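Local coordinates for Lmo0305 protein (Listeria monocytogenes, PDB 3PJ0), which is of unknown function but belongs to the beta-eliminating lyase family, whose large domain has the fold of the pyridoxal-phosphate-dependent aminotransferases, at residues Leu61-Ala75 with Gly215-Lys229. Sequence-based numbering, arbitrary orientation.
Sequences LGKQSAVFFPSGTMA and GAILAGNDDFVQEAK
Ser65, Val67 and Phe69 pair with Gly220, Leu218 and Ala216 as the hydrogen-bonded pairs of two antiparallel strands. Each pair makes two backbone bonds, from Val67 N to Leu218 O (2.8 Å) to the longer Ser65 N to Gly220 O (3.2 Å). Within this chain 65-69 is an edge strand of the mixed sheet, and 216-220 joins it to 201-205.

Polar side chains secure the start of helix 222-234. Gln64 OE1 accepts from Asp222 N in its amide plane, at 2.9 Å and almost straight (173°). In the conformers given, Ser65 OG donates to the anti lone pair of Asp222 OD1 (3.1 Å). Farther along the helix, a water bridges Ala66 O to Lys229 NZ.

Apolar groups pack on both faces of the sheet. On one, Ala66 CB meets Ile217 CG2 (3.7 Å). The carbonyl Ala216 O lies over the Phe68 ring, towards its rim. On the other, Val67 CB packs on Val225 CG1 (4.0 Å). Phe69 CE2 runs alongside Leu218 CD2 (3.8 Å), with Ala75 CB over a face of the ring.

Past the strand, Ser71 OG, in the conformer given, caps helix 72-87 by accepting from Met74 N. It also hydrogen-bonds Gly236 O of the second subunit. Gly72 N and Thr73 OG1 bond the phosphate of the modified residue LLP at position 208. The strand pairing probably helps to hold the turn that brings this helix start to the phosphate.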
loop_
_atom_site.group_PDB
_atom_site.type_symbol
_atom_site.label_atom_id
_atom_site.label_comp_id
_atom_site.label_asym_id
_atom_site.label_seq_id
_atom_site.Cartn_x
_atom_site.Cartn_y
_atom_site.Cartn_z
ATOM N N LEU A 61 8.134 1.681 -21.307
ATOM C CA LEU A 61 6.874 2.263 -21.741
ATOM C C LEU A 61 7.019 3.521 -22.586
ATOM O O LEU A 61 6.013 4.057 -23.091
ATOM C CB LEU A 61 6.003 2.559 -20.537
ATOM C CG LEU A 61 5.718 1.380 -19.583
ATOM C CD1 LEU A 61 4.899 1.870 -18.400
ATOM C CD2 LEU A 61 5.012 0.266 -20.373
ATOM N N GLY A 62 8.258 3.971 -22.797
ATOM C CA GLY A 62 8.523 5.169 -23.617
ATOM C C GLY A 62 8.000 6.477 -23.033
ATOM O O GLY A 62 7.631 7.390 -23.766
ATOM N N LYS A 63 7.999 6.579 -21.712
ATOM C CA LYS A 63 7.528 7.780 -21.020
ATOM C C LYS A 63 8.692 8.454 -20.283
ATOM O O LYS A 63 9.713 7.811 -19.975
ATOM C CB LYS A 63 6.380 7.445 -20.056
ATOM C CG LYS A 63 5.137 6.853 -20.694
ATOM C CD LYS A 63 4.593 7.770 -21.772
ATOM C CE LYS A 63 3.395 7.167 -22.526
ATOM N NZ LYS A 63 2.928 8.182 -23.547
ATOM N N GLN A 64 8.546 9.744 -20.004
ATOM C CA GLN A 64 9.604 10.501 -19.334
ATOM C C GLN A 64 9.908 9.995 -17.923
ATOM O O GLN A 64 11.062 9.918 -17.512
ATOM C CB GLN A 64 9.235 11.995 -19.245
ATOM C CG GLN A 64 9.101 12.753 -20.577
ATOM C CD GLN A 64 8.898 14.261 -20.369
ATOM O OE1 GLN A 64 8.373 14.701 -19.337
ATOM N NE2 GLN A 64 9.326 15.066 -21.362
ATOM N N SER A 65 8.873 9.653 -17.168
ATOM C CA SER A 65 9.100 9.139 -15.837
ATOM C C SER A 65 7.915 8.319 -15.365
ATOM O O SER A 65 6.874 8.232 -16.033
ATOM C CB SER A 65 9.467 10.257 -14.843
ATOM O OG SER A 65 8.427 11.195 -14.653
ATOM N N ALA A 66 8.093 7.721 -14.199
ATOM C CA ALA A 66 7.116 6.792 -13.636
ATOM C C ALA A 66 7.200 6.826 -12.135
ATOM O O ALA A 66 8.203 7.285 -11.564
ATOM C CB ALA A 66 7.378 5.355 -14.131
ATOM N N VAL A 67 6.132 6.333 -11.507
ATOM C CA VAL A 67 6.062 6.246 -10.068
ATOM C C VAL A 67 5.519 4.873 -9.702
ATOM O O VAL A 67 4.501 4.400 -10.248
ATOM C CB VAL A 67 5.211 7.389 -9.425
ATOM C CG1 VAL A 67 3.935 7.577 -10.157
ATOM C CG2 VAL A 67 4.980 7.133 -7.906
ATOM N N PHE A 68 6.209 4.232 -8.772
ATOM C CA PHE A 68 5.769 2.945 -8.286
ATOM C C PHE A 68 4.688 3.118 -7.211
ATOM O O PHE A 68 4.904 3.785 -6.179
ATOM C CB PHE A 68 6.947 2.104 -7.762
ATOM C CG PHE A 68 6.551 0.695 -7.415
ATOM C CD1 PHE A 68 6.585 -0.288 -8.376
ATOM C CD2 PHE A 68 6.106 0.368 -6.132
ATOM C CE1 PHE A 68 6.213 -1.599 -8.079
ATOM C CE2 PHE A 68 5.713 -0.924 -5.822
ATOM C CZ PHE A 68 5.755 -1.918 -6.803
ATOM N N PHE A 69 3.539 2.480 -7.444
ATOM C CA PHE A 69 2.386 2.520 -6.547
ATOM C C PHE A 69 2.039 1.172 -5.906
ATOM O O PHE A 69 2.190 0.151 -6.539
ATOM C CB PHE A 69 1.145 2.942 -7.346
ATOM C CG PHE A 69 0.922 4.446 -7.431
ATOM C CD1 PHE A 69 0.272 5.122 -6.401
ATOM C CD2 PHE A 69 1.327 5.173 -8.552
ATOM C CE1 PHE A 69 0.052 6.499 -6.481
ATOM C CE2 PHE A 69 1.056 6.581 -8.648
ATOM C CZ PHE A 69 0.447 7.222 -7.608
ATOM N N PRO A 70 1.556 1.178 -4.653
ATOM C CA PRO A 70 1.154 -0.108 -4.081
ATOM C C PRO A 70 0.026 -0.781 -4.872
ATOM O O PRO A 70 -0.078 -2.007 -4.869
ATOM C CB PRO A 70 0.682 0.261 -2.672
ATOM C CG PRO A 70 0.457 1.756 -2.689
ATOM C CD PRO A 70 1.394 2.292 -3.690
ATOM N N SER A 71 -0.825 0.009 -5.521
ATOM C CA SER A 71 -1.938 -0.532 -6.282
ATOM C C SER A 71 -2.352 0.322 -7.466
ATOM O O SER A 71 -2.138 1.554 -7.497
ATOM C CB SER A 71 -3.161 -0.667 -5.359
ATOM O OG SER A 71 -3.691 0.599 -5.062
ATOM N N GLY A 72 -2.951 -0.359 -8.441
ATOM C CA GLY A 72 -3.566 0.280 -9.577
ATOM C C GLY A 72 -4.822 1.037 -9.171
ATOM O O GLY A 72 -5.141 2.034 -9.797
ATOM N N THR A 73 -5.555 0.539 -8.167
ATOM C CA THR A 73 -6.742 1.228 -7.672
ATOM C C THR A 73 -6.375 2.667 -7.266
ATOM O O THR A 73 -7.008 3.621 -7.692
ATOM C CB THR A 73 -7.401 0.456 -6.532
ATOM O OG1 THR A 73 -7.867 -0.807 -7.038
ATOM C CG2 THR A 73 -8.611 1.248 -5.930
HETATM N N MSE A 74 -5.347 2.824 -6.452
HETATM C CA MSE A 74 -4.848 4.153 -6.089
HETATM C C MSE A 74 -4.357 4.939 -7.319
HETATM O O MSE A 74 -4.713 6.110 -7.548
HETATM C CB MSE A 74 -3.633 3.984 -5.145
HETATM C CG MSE A 74 -3.156 5.259 -4.575
HETATM SE SE MSE A 74 -1.771 4.957 -3.283
HETATM C CE MSE A 74 -2.801 3.958 -1.943
ATOM N N ALA A 75 -3.525 4.290 -8.121
ATOM C CA ALA A 75 -2.833 4.983 -9.225
ATOM C C ALA A 75 -3.749 5.578 -10.284
ATOM O O ALA A 75 -3.516 6.712 -10.731
ATOM C CB ALA A 75 -1.814 4.066 -9.860
ATOM N N GLY A 215 1.514 -4.598 -6.787
ATOM C CA GLY A 215 2.190 -3.388 -7.250
ATOM C C GLY A 215 1.843 -2.927 -8.645
ATOM O O GLY A 215 1.315 -3.680 -9.481
ATOM N N ALA A 216 2.202 -1.663 -8.893
ATOM C CA ALA A 216 1.811 -0.962 -10.088
ATOM C C ALA A 216 2.796 0.136 -10.422
ATOM O O ALA A 216 3.489 0.680 -9.542
ATOM C CB ALA A 216 0.439 -0.328 -9.850
ATOM N N ILE A 217 2.839 0.477 -11.689
ATOM C CA ILE A 217 3.597 1.627 -12.152
ATOM C C ILE A 217 2.615 2.520 -12.887
ATOM O O ILE A 217 1.786 2.037 -13.661
ATOM C CB ILE A 217 4.732 1.257 -13.154
ATOM C CG1 ILE A 217 5.992 0.828 -12.422
ATOM C CG2 ILE A 217 5.105 2.474 -14.068
ATOM C CD1 ILE A 217 6.875 1.981 -11.915
ATOM N N LEU A 218 2.700 3.821 -12.611
ATOM C CA LEU A 218 1.967 4.846 -13.361
ATOM C C LEU A 218 3.065 5.669 -14.046
ATOM O O LEU A 218 4.007 6.150 -13.378
ATOM C CB LEU A 218 1.148 5.737 -12.454
ATOM C CG LEU A 218 0.345 6.860 -13.088
ATOM C CD1 LEU A 218 -0.805 6.338 -13.968
ATOM C CD2 LEU A 218 -0.209 7.832 -11.978
ATOM N N ALA A 219 2.938 5.837 -15.361
ATOM C CA ALA A 219 3.932 6.563 -16.137
ATOM C C ALA A 219 3.333 7.645 -17.062
ATOM O O ALA A 219 2.183 7.550 -17.541
ATOM C CB ALA A 219 4.787 5.554 -16.970
ATOM N N GLY A 220 4.159 8.655 -17.344
ATOM C CA GLY A 220 3.770 9.751 -18.233
ATOM C C GLY A 220 4.802 10.854 -18.187
ATOM O O GLY A 220 5.954 10.597 -17.895
ATOM N N ASN A 221 4.398 12.076 -18.505
ATOM C CA ASN A 221 5.336 13.188 -18.482
ATOM C C ASN A 221 5.780 13.466 -17.055
ATOM O O ASN A 221 5.045 13.143 -16.095
ATOM C CB ASN A 221 4.696 14.456 -19.057
ATOM C CG ASN A 221 4.540 14.408 -20.564
ATOM O OD1 ASN A 221 5.087 13.535 -21.249
ATOM N ND2 ASN A 221 3.808 15.381 -21.098
ATOM N N ASP A 222 6.976 14.049 -16.934
ATOM C CA ASP A 222 7.555 14.465 -15.651
ATOM C C ASP A 222 6.569 15.248 -14.778
ATOM O O ASP A 222 6.348 14.915 -13.599
ATOM C CB ASP A 222 8.776 15.371 -15.881
ATOM C CG ASP A 222 10.023 14.614 -16.291
ATOM O OD1 ASP A 222 10.096 13.383 -16.098
ATOM O OD2 ASP A 222 10.977 15.281 -16.766
ATOM N N ASP A 223 5.961 16.272 -15.360
ATOM C CA ASP A 223 5.015 17.143 -14.596
ATOM C C ASP A 223 3.831 16.342 -14.049
ATOM O O ASP A 223 3.422 16.542 -12.889
ATOM C CB ASP A 223 4.485 18.291 -15.420
ATOM C CG ASP A 223 5.552 19.307 -15.770
ATOM O OD1 ASP A 223 6.673 19.265 -15.217
ATOM O OD2 ASP A 223 5.230 20.180 -16.585
ATOM N N PHE A 224 3.287 15.468 -14.900
ATOM C CA PHE A 224 2.208 14.550 -14.502
ATOM C C PHE A 224 2.613 13.645 -13.330
ATOM O O PHE A 224 1.880 13.544 -12.350
ATOM C CB PHE A 224 1.745 13.707 -15.718
ATOM C CG PHE A 224 0.771 12.595 -15.380
ATOM C CD1 PHE A 224 -0.593 12.840 -15.333
ATOM C CD2 PHE A 224 1.215 11.292 -15.182
ATOM C CE1 PHE A 224 -1.498 11.804 -15.049
ATOM C CE2 PHE A 224 0.319 10.248 -14.868
ATOM C CZ PHE A 224 -1.038 10.517 -14.793
ATOM N N VAL A 225 3.777 12.997 -13.438
ATOM C CA VAL A 225 4.285 12.076 -12.401
ATOM C C VAL A 225 4.556 12.801 -11.090
ATOM O O VAL A 225 4.263 12.273 -9.986
ATOM C CB VAL A 225 5.513 11.268 -12.905
ATOM C CG1 VAL A 225 6.175 10.440 -11.781
ATOM C CG2 VAL A 225 5.106 10.354 -14.050
ATOM N N GLN A 226 5.032 14.037 -11.185
ATOM C CA GLN A 226 5.294 14.802 -9.975
ATOM C C GLN A 226 4.004 15.110 -9.225
ATOM O O GLN A 226 3.959 15.004 -7.995
ATOM C CB GLN A 226 6.103 16.054 -10.294
ATOM C CG GLN A 226 7.522 15.748 -10.800
ATOM C CD GLN A 226 8.288 14.698 -9.987
ATOM O OE1 GLN A 226 8.261 14.683 -8.747
ATOM N NE2 GLN A 226 9.014 13.841 -10.692
ATOM N N GLU A 227 2.930 15.420 -9.953
ATOM C CA GLU A 227 1.641 15.638 -9.317
ATOM C C GLU A 227 1.141 14.333 -8.718
ATOM O O GLU A 227 0.559 14.340 -7.642
ATOM C CB GLU A 227 0.565 16.166 -10.291
ATOM C CG GLU A 227 0.778 17.592 -10.748
ATOM C CD GLU A 227 -0.398 18.090 -11.585
ATOM O OE1 GLU A 227 -1.562 18.020 -11.115
ATOM O OE2 GLU A 227 -0.145 18.533 -12.712
ATOM N N ALA A 228 1.362 13.219 -9.406
ATOM C CA ALA A 228 0.906 11.916 -8.902
ATOM C C ALA A 228 1.570 11.552 -7.573
ATOM O O ALA A 228 0.955 10.916 -6.735
ATOM C CB ALA A 228 1.091 10.795 -9.939
ATOM N N LYS A 229 2.814 11.977 -7.376
ATOM C CA LYS A 229 3.529 11.685 -6.142
ATOM C C LYS A 229 2.948 12.447 -4.958
ATOM O O LYS A 229 2.916 11.930 -3.838
ATOM C CB LYS A 229 5.034 11.938 -6.304
ATOM C CG LYS A 229 5.705 10.950 -7.237
ATOM C CD LYS A 229 7.213 11.069 -7.196
ATOM C CE LYS A 229 7.880 10.155 -8.190
ATOM N NZ LYS A 229 9.381 10.167 -7.998
HETATM O O HOH W 1 6.115 10.987 -21.291
HETATM O O HOH W 2 6.779 17.064 -18.108
HETATM O O HOH W 3 9.842 9.200 -10.674
HETATM O O HOH W 4 -1.335 -4.020 -6.199
#